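Local coordinates for Hut operon positive regulatory protein (Bacillus subtilis, PDB 4H4L) that binds regulatory sequences on the mRNA when histidine is present, suppressing transcription termination and so switching on the hut operon for histidine utilization, at residues G109-S114 / G118-V123; L12-L17 / F141-N146; A52-A57 / V123-T128. The protein carries 1 engineered substitution. All coordinates share one frame; numbering follows the deposited sequence.

Interaction 1. Residues G109-S114 / G118-V123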
loop_
_atom_site.group_PDB
_atom_site.type_symbol
_atom_site.label_atom_id
_atom_site.label_comp_id
_atom_site.label_asym_id
_atom_site.label_seq_id
_atom_site.Cartn_x
_atom_site.Cartn_y
_atom_site.Cartn_z
ATOM N N GLY A 109 -10.444 12.763 24.880
ATOM C CA GLY A 109 -11.008 14.027 25.304
ATOM C C GLY A 109 -11.183 14.918 24.098
ATOM O O GLY A 109 -10.798 14.558 22.986
ATOM N N ASN A 110 -11.771 16.089 24.314
ATOM C CA ASN A 110 -11.994 17.028 23.233
ATOM C C ASN A 110 -10.930 18.126 23.190
ATOM O O ASN A 110 -10.790 18.872 24.153
ATOM C CB ASN A 110 -13.386 17.631 23.346
ATOM C CG ASN A 110 -13.761 18.417 22.124
ATOM O OD1 ASN A 110 -12.893 18.880 21.391
ATOM N ND2 ASN A 110 -15.059 18.568 21.890
ATOM N N PRO A 111 -10.168 18.219 22.076
ATOM C CA PRO A 111 -9.146 19.264 21.894
ATOM C C PRO A 111 -9.502 20.416 20.921
ATOM O O PRO A 111 -8.609 21.214 20.576
ATOM C CB PRO A 111 -7.948 18.474 21.353
ATOM C CG PRO A 111 -8.556 17.286 20.661
ATOM C CD PRO A 111 -10.008 17.154 21.069
ATOM N N TYR A 112 -10.771 20.494 20.498
ATOM C CA TYR A 112 -11.263 21.534 19.583
ATOM C C TYR A 112 -11.978 22.668 20.321
ATOM O O TYR A 112 -12.219 22.553 21.526
ATOM C CB TYR A 112 -12.206 20.925 18.546
ATOM C CG TYR A 112 -11.537 19.922 17.650
ATOM C CD1 TYR A 112 -11.520 18.571 17.985
ATOM C CD2 TYR A 112 -10.908 20.320 16.470
ATOM C CE1 TYR A 112 -10.905 17.638 17.166
ATOM C CE2 TYR A 112 -10.282 19.396 15.648
ATOM C CZ TYR A 112 -10.286 18.054 16.000
ATOM O OH TYR A 112 -9.675 17.117 15.200
ATOM N N GLU A 113 -12.320 23.733 19.579
ATOM C CA GLU A 113 -12.992 24.938 20.091
ATOM C C GLU A 113 -14.253 24.675 20.905
ATOM O O GLU A 113 -14.277 24.946 22.103
ATOM C CB GLU A 113 -13.342 25.904 18.946
ATOM N N SER A 114 -15.300 24.159 20.258
ATOM C CA SER A 114 -16.569 23.869 20.949
ATOM C C SER A 114 -16.653 22.414 21.401
ATOM O O SER A 114 -15.919 21.568 20.922
ATOM C CB SER A 114 -17.802 24.248 20.110
ATOM O OG SER A 114 -17.860 23.523 18.894
ATOM N N GLY A 118 -17.204 16.767 20.655
ATOM C CA GLY A 118 -17.081 15.535 21.414
ATOM C C GLY A 118 -15.663 15.040 21.694
ATOM O O GLY A 118 -14.656 15.767 21.519
ATOM N N ASP A 119 -15.608 13.788 22.142
ATOM C CA ASP A 119 -14.359 13.100 22.411
ATOM C C ASP A 119 -13.667 12.664 21.098
ATOM O O ASP A 119 -14.332 12.268 20.125
ATOM C CB ASP A 119 -14.633 11.862 23.288
ATOM C CG ASP A 119 -14.712 12.168 24.787
ATOM O OD1 ASP A 119 -15.171 11.274 25.531
ATOM O OD2 ASP A 119 -14.305 13.260 25.235
ATOM N N TRP A 120 -12.337 12.745 21.099
ATOM C CA TRP A 120 -11.459 12.213 20.050
ATOM C C TRP A 120 -10.449 11.352 20.738
ATOM O O TRP A 120 -10.275 11.469 21.954
ATOM C CB TRP A 120 -10.774 13.350 19.281
ATOM C CG TRP A 120 -11.732 14.039 18.339
ATOM C CD1 TRP A 120 -12.897 14.716 18.671
ATOM C CD2 TRP A 120 -11.673 14.099 16.868
ATOM N NE1 TRP A 120 -13.542 15.174 17.551
ATOM C CE2 TRP A 120 -12.866 14.843 16.440
ATOM C CE3 TRP A 120 -10.791 13.629 15.901
ATOM C CZ2 TRP A 120 -13.136 15.098 15.105
ATOM C CZ3 TRP A 120 -11.075 13.894 14.561
ATOM C CH2 TRP A 120 -12.220 14.610 14.172
ATOM N N ILE A 121 -9.778 10.462 20.005
ATOM C CA ILE A 121 -8.799 9.569 20.651
ATOM C C ILE A 121 -7.442 9.604 19.941
ATOM O O ILE A 121 -7.356 9.945 18.769
ATOM C CB ILE A 121 -9.371 8.139 20.839
ATOM C CG1 ILE A 121 -8.495 7.303 21.767
ATOM C CG2 ILE A 121 -9.593 7.448 19.510
ATOM C CD1 ILE A 121 -9.166 6.015 22.186
ATOM N N ALA A 122 -6.374 9.296 20.656
ATOM C CA ALA A 122 -5.067 9.367 20.050
ATOM C C ALA A 122 -4.301 8.205 20.567
ATOM O O ALA A 122 -4.232 8.028 21.766
ATOM C CB ALA A 122 -4.355 10.653 20.415
ATOM N N VAL A 123 -3.767 7.398 19.650
ATOM C CA VAL A 123 -2.979 6.246 20.003
ATOM C C VAL A 123 -1.556 6.559 19.548
ATOM O O VAL A 123 -1.325 6.775 18.366
ATOM C CB VAL A 123 -3.555 5.003 19.331
ATOM C CG1 VAL A 123 -2.815 3.769 19.773
ATOM C CG2 VAL A 123 -5.036 4.857 19.670
#
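Gly109 and Trp120 form an antiparallel hydrogen-bonded pair, Trp120 N giving its hydrogen to Gly109 O at 3.0 Å and Gly109 N to Trp120 O at 3.2 Å, so the pair closes the hairpin loop between strands 99-109 and 120-130. Beyond it the loop folds back over the indole. Tyr112 turns the edge of its ring to one face of Trp120 in an edge-to-face stack tilted from the perpendicular, with ring planes at 55°. Its CE1 stands over the middle of the indole, with Tyr112 CE1 and Trp120 CE2 3.5 Å apart, while Tyr112 OH lies near the six-membered ring, 3.6 Å from Trp120 CZ3. Pro111 adds a looser apolar touch, its CD 4.3 Å from Trp120 CB. An Asx turn fixes the backbone at Tyr112: with CG anti to its own N (chi1 -170°), Asn110 brings OD1 within 2.8 Å of Tyr112 N. At the mouth of the hairpin Asp119 OD2 approaches Gly109 CA at 3.4 Å, and OD1 is salt-bridged to Arg108. An alanine in place of Trp120 would take away the face on which Tyr112 rests and is likely to open a gap beneath the loop. Trp120 NE1 is hydrogen-bonded to Glu117 O, and its ring also meets Tyr69 and His73 of a second subunit, residues that line a bound histidine in this structure, His73 also binding zinc. Tyr112 OH is hydrogen-bonded to Glu137 O of a third subunit. Within the chain Pro111 packs on Ile9 of helix 9-17, and Trp120 on Ile145 of the neighbouring strand 137-147.

Interaction 2. Residues L12-L17 / F141-N146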
loop_
_atom_site.group_PDB
_atom_site.type_symbol
_atom_site.label_atom_id
_atom_site.label_comp_id
_atom_site.label_asym_id
_atom_site.label_seq_id
_atom_site.Cartn_x
_atom_site.Cartn_y
_atom_site.Cartn_z
ATOM N N LEU A 12 0.533 16.042 23.530
ATOM C CA LEU A 12 0.383 15.656 24.925
ATOM C C LEU A 12 0.731 14.203 25.170
ATOM O O LEU A 12 1.666 13.911 25.927
ATOM C CB LEU A 12 -1.043 15.929 25.399
ATOM C CG LEU A 12 -1.235 17.349 25.911
ATOM C CD1 LEU A 12 -2.699 17.620 26.217
ATOM C CD2 LEU A 12 -0.368 17.516 27.146
ATOM N N SER A 13 -0.036 13.309 24.527
ATOM C CA SER A 13 0.209 11.865 24.530
ATOM C C SER A 13 1.654 11.538 24.167
ATOM O O SER A 13 2.268 10.630 24.744
ATOM C CB SER A 13 -0.718 11.190 23.532
ATOM O OG SER A 13 -0.436 11.648 22.228
ATOM N N VAL A 14 2.193 12.281 23.203
ATOM C CA VAL A 14 3.568 12.083 22.750
ATOM C C VAL A 14 4.626 12.546 23.766
ATOM O O VAL A 14 5.527 11.769 24.120
ATOM C CB VAL A 14 3.785 12.739 21.380
ATOM C CG1 VAL A 14 5.245 12.684 20.999
ATOM C CG2 VAL A 14 2.953 12.020 20.332
ATOM N N LEU A 15 4.513 13.796 24.233
ATOM C CA LEU A 15 5.338 14.276 25.342
ATOM C C LEU A 15 5.192 13.309 26.514
ATOM O O LEU A 15 6.155 12.996 27.219
ATOM C CB LEU A 15 4.929 15.690 25.768
ATOM C CG LEU A 15 5.363 16.890 24.904
ATOM C CD1 LEU A 15 4.202 17.853 24.712
ATOM C CD2 LEU A 15 6.598 17.628 25.437
ATOM N N LEU A 16 3.977 12.817 26.696
ATOM C CA LEU A 16 3.690 11.915 27.793
ATOM C C LEU A 16 4.483 10.628 27.635
ATOM O O LEU A 16 5.159 10.182 28.563
ATOM C CB LEU A 16 2.190 11.628 27.865
ATOM C CG LEU A 16 1.732 10.432 28.691
ATOM C CD1 LEU A 16 2.074 10.621 30.173
ATOM C CD2 LEU A 16 0.236 10.218 28.457
ATOM N N LEU A 17 4.424 10.081 26.432
ATOM C CA LEU A 17 5.044 8.819 26.087
ATOM C C LEU A 17 6.568 8.903 26.080
ATOM O O LEU A 17 7.251 7.986 26.540
ATOM C CB LEU A 17 4.547 8.399 24.712
ATOM C CG LEU A 17 4.174 6.959 24.434
ATOM C CD1 LEU A 17 3.673 6.923 23.010
ATOM C CD2 LEU A 17 5.382 6.059 24.561
ATOM N N PHE A 141 7.958 5.102 15.525
ATOM C CA PHE A 141 7.022 6.066 15.988
ATOM C C PHE A 141 5.793 6.123 15.114
ATOM O O PHE A 141 5.900 6.063 13.899
ATOM C CB PHE A 141 7.726 7.413 15.977
ATOM C CG PHE A 141 7.162 8.374 16.942
ATOM C CD1 PHE A 141 7.766 8.548 18.175
ATOM C CD2 PHE A 141 6.009 9.092 16.631
ATOM C CE1 PHE A 141 7.229 9.430 19.089
ATOM C CE2 PHE A 141 5.462 9.976 17.536
ATOM C CZ PHE A 141 6.074 10.143 18.767
ATOM N N GLY A 142 4.631 6.268 15.738
ATOM C CA GLY A 142 3.369 6.348 15.017
ATOM C C GLY A 142 2.273 6.992 15.844
ATOM O O GLY A 142 2.161 6.729 17.054
ATOM N N VAL A 143 1.463 7.828 15.200
ATOM C CA VAL A 143 0.352 8.498 15.880
ATOM C C VAL A 143 -0.974 8.427 15.136
ATOM O O VAL A 143 -1.106 8.953 14.046
ATOM C CB VAL A 143 0.680 9.974 16.193
ATOM C CG1 VAL A 143 -0.442 10.607 16.976
ATOM C CG2 VAL A 143 1.954 10.046 17.009
ATOM N N GLY A 144 -1.967 7.799 15.745
ATOM C CA GLY A 144 -3.269 7.651 15.101
ATOM C C GLY A 144 -4.264 8.510 15.825
ATOM O O GLY A 144 -4.336 8.469 17.055
ATOM N N ILE A 145 -5.025 9.303 15.072
ATOM C CA ILE A 145 -6.032 10.185 15.656
ATOM C C ILE A 145 -7.402 9.935 15.053
ATOM O O ILE A 145 -7.603 10.124 13.866
ATOM C CB ILE A 145 -5.621 11.669 15.554
ATOM C CG1 ILE A 145 -4.437 11.911 16.500
ATOM C CG2 ILE A 145 -6.779 12.586 15.934
ATOM C CD1 ILE A 145 -3.490 13.034 16.118
ATOM N N ASN A 146 -8.346 9.509 15.885
ATOM C CA ASN A 146 -9.711 9.335 15.428
ATOM C C ASN A 146 -10.741 9.969 16.385
ATOM O O ASN A 146 -10.458 10.245 17.556
ATOM C CB ASN A 146 -9.968 7.855 15.289
ATOM C CG ASN A 146 -11.126 7.543 14.385
ATOM O OD1 ASN A 146 -11.616 8.395 13.631
ATOM N ND2 ASN A 146 -11.570 6.303 14.447
#
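Val14 on helix 9-17 reaches Phe141 and Val143 of strand 137-147, and across these segments the contact is apolar throughout. The ring contact is the closer one: Val14 CG1 meets the edge of the Phe141 ring near its plane, 3.5 Å from Phe141 CZ, so a methyl group abuts the far end of the phenyl and does not lie over its face. Phe141 leaves the strand neither toward the helix nor away from it, but with CG anti to the backbone N (chi1 -154°) the ring swings toward the helix and brings CZ to the Val14 methyls. The second methyl group of Val14 serves both strand residues: Val14 CG2 is 4.0 Å from Phe141 CZ and just as far from Val143 CG2. The valines meet branch against branch, their side chains crossing at about a right angle, and the CB of Val143 points toward the helix. This is the HutP fold, an antiparallel sheet of four strands in the order 36-44, 99-109, 120-130, 137-147; helix 9-17 lies across one face, and helices 47-60 and 70-87 line the other. Polar bonds join the two segments indirectly, through strand 120-130, which lies next to 137-147. Ser13 OG is hydrogen-bonded to Ile9 O and Gly10 O within its helix and to Ser124 OG on strand 120-130, while that same strand pairs through its backbone with Gly142, Gly144 and Asn146. Strand 137-147 is outermost in its own chain, and a third subunit packs against these residues. The Phe141 ring meets Phe141 of that subunit with the planes at about 25°, Val143 packs on that same phenylalanine, and Val14 touches Leu18 of the same neighbour.

Interaction 3. Residues A52-A57 / V123-T128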
loop_
_atom_site.group_PDB
_atom_site.type_symbol
_atom_site.label_atom_id
_atom_site.label_comp_id
_atom_site.label_asym_id
_atom_site.label_seq_id
_atom_site.Cartn_x
_atom_site.Cartn_y
_atom_site.Cartn_z
ATOM N N ALA A 52 -4.027 -5.810 20.450
ATOM C CA ALA A 52 -4.736 -6.517 21.531
ATOM C C ALA A 52 -4.387 -5.963 22.905
ATOM O O ALA A 52 -5.276 -5.546 23.650
ATOM C CB ALA A 52 -4.416 -8.005 21.470
ATOM N N ALA A 53 -3.085 -5.948 23.225
ATOM C CA ALA A 53 -2.561 -5.252 24.414
ATOM C C ALA A 53 -3.214 -3.877 24.594
ATOM O O ALA A 53 -3.745 -3.566 25.669
ATOM C CB ALA A 53 -1.043 -5.106 24.335
ATOM N N ILE A 54 -3.209 -3.076 23.535
ATOM C CA ILE A 54 -3.744 -1.722 23.608
ATOM C C ILE A 54 -5.256 -1.713 23.791
ATOM O O ILE A 54 -5.757 -0.832 24.456
ATOM C CB ILE A 54 -3.372 -0.866 22.388
ATOM C CG1 ILE A 54 -1.857 -0.599 22.354
ATOM C CG2 ILE A 54 -4.121 0.462 22.430
ATOM C CD1 ILE A 54 -1.396 0.019 21.038
ATOM N N GLU A 55 -5.977 -2.662 23.199
ATOM C CA GLU A 55 -7.430 -2.702 23.350
ATOM C C GLU A 55 -7.717 -3.017 24.808
ATOM O O GLU A 55 -8.497 -2.308 25.477
ATOM C CB GLU A 55 -8.037 -3.769 22.457
ATOM C CG GLU A 55 -9.558 -3.734 22.338
ATOM C CD GLU A 55 -10.134 -4.952 21.609
ATOM O OE1 GLU A 55 -9.372 -5.840 21.157
ATOM O OE2 GLU A 55 -11.364 -5.046 21.486
ATOM N N THR A 56 -7.050 -4.063 25.302
ATOM C CA THR A 56 -7.192 -4.485 26.691
ATOM C C THR A 56 -6.798 -3.376 27.691
ATOM O O THR A 56 -7.579 -3.081 28.584
ATOM C CB THR A 56 -6.481 -5.831 26.970
ATOM O OG1 THR A 56 -6.968 -6.825 26.058
ATOM C CG2 THR A 56 -6.772 -6.313 28.397
ATOM N N ALA A 57 -5.642 -2.740 27.529
ATOM C CA ALA A 57 -5.251 -1.680 28.462
ATOM C C ALA A 57 -6.209 -0.489 28.482
ATOM O O ALA A 57 -6.435 0.086 29.534
ATOM C CB ALA A 57 -3.823 -1.211 28.219
ATOM N N VAL A 123 -3.767 7.398 19.650
ATOM C CA VAL A 123 -2.979 6.246 20.003
ATOM C C VAL A 123 -1.556 6.559 19.548
ATOM O O VAL A 123 -1.325 6.775 18.366
ATOM C CB VAL A 123 -3.555 5.003 19.331
ATOM C CG1 VAL A 123 -2.815 3.769 19.773
ATOM C CG2 VAL A 123 -5.036 4.857 19.670
ATOM N N SER A 124 -0.618 6.675 20.481
ATOM C CA SER A 124 0.722 7.117 20.122
ATOM C C SER A 124 1.677 6.000 20.443
ATOM O O SER A 124 1.628 5.457 21.539
ATOM C CB SER A 124 1.130 8.384 20.900
ATOM O OG SER A 124 0.248 9.478 20.649
ATOM N N LEU A 125 2.536 5.646 19.490
ATOM C CA LEU A 125 3.412 4.502 19.666
ATOM C C LEU A 125 4.860 4.959 19.684
ATOM O O LEU A 125 5.220 5.792 18.864
ATOM C CB LEU A 125 3.204 3.557 18.497
ATOM C CG LEU A 125 1.832 2.913 18.381
ATOM C CD1 LEU A 125 1.716 2.203 17.044
ATOM C CD2 LEU A 125 1.661 1.917 19.513
ATOM N N TYR A 126 5.679 4.443 20.605
ATOM C CA TYR A 126 7.136 4.673 20.544
ATOM C C TYR A 126 7.982 3.489 20.983
ATOM O O TYR A 126 7.641 2.780 21.902
ATOM C CB TYR A 126 7.576 5.953 21.286
ATOM C CG TYR A 126 9.082 6.125 21.336
ATOM C CD1 TYR A 126 9.808 5.822 22.500
ATOM C CD2 TYR A 126 9.792 6.540 20.206
ATOM C CE1 TYR A 126 11.192 5.944 22.541
ATOM C CE2 TYR A 126 11.172 6.660 20.235
ATOM C CZ TYR A 126 11.863 6.365 21.397
ATOM O OH TYR A 126 13.229 6.494 21.407
ATOM N N GLY A 127 9.116 3.290 20.327
ATOM C CA GLY A 127 10.000 2.200 20.685
ATOM C C GLY A 127 10.919 1.837 19.548
ATOM O O GLY A 127 11.243 2.646 18.708
ATOM N N THR A 128 11.370 0.607 19.523
ATOM C CA THR A 128 12.205 0.207 18.421
ATOM C C THR A 128 11.558 -0.837 17.512
ATOM O O THR A 128 10.533 -1.444 17.853
ATOM C CB THR A 128 13.511 -0.386 18.907
ATOM O OG1 THR A 128 13.234 -1.703 19.377
ATOM C CG2 THR A 128 14.118 0.481 19.998
#
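Ala52 O accepts two hydrogen bonds from one residue, Thr56 N at 2.8 Å and Thr56 OG1 at 3.2 Å, on the turn of helix 47-60 from which Ile54 reaches Val123 and Leu125. The hydroxyl comes from above the carbonyl plane, 45° out of it. The first torsion of Thr56 (chi1 -55°) folds OG1 back along the helix to this carbonyl, so the hydroxyl bonds back to its own helix. The flank of this helix at Ala52 and Glu55 meets Leu97 of a fourth subunit. The contact with strand 120-130 is made by Ile54, whose CB points toward the strand. Its longer branch is extended (chi2 169°), and the methyl at its end does the touching: Ile54 CD1 is 3.9 Å from Leu125 CD2 and 4.2 Å from Val123 CG1. One methyl thus meets two strand residues that lie two positions apart. The CB of Leu125 points neither toward the helix nor away from it, but its CD2 branch reaches the isoleucine methyl. This is helix-on-sheet packing in the HutP fold, with helices 47-60 and 70-87 on the face of the antiparallel sheet that carries Val123 and Leu125. Helix 70-87 closes the same layer, Val123 resting on Leu75 and Ala78, Leu125 on Ala82 and Val86, while Ile54 and Leu125 both pack on Phe104 of strand 99-109.

From the N terminus, helix segment 12-17 comes first and finds its partner only at 141-146, so interaction 2 closes the longest loop, spanning most of the chain. Inside that loop lies interaction 3, which brings 52-57 to 123-128; nested deeper still is interaction 1, a local hairpin closure between 109-114 and 118-123. None of the three crosses another. Interactions 1 and 3 share Val123 and run on along strand 120-130, whose backbone pairs with strand 137-147 of interaction 2. Interactions 2 and 3 fasten helices to opposite faces of one sheet, while interaction 1 secures a turn at its end.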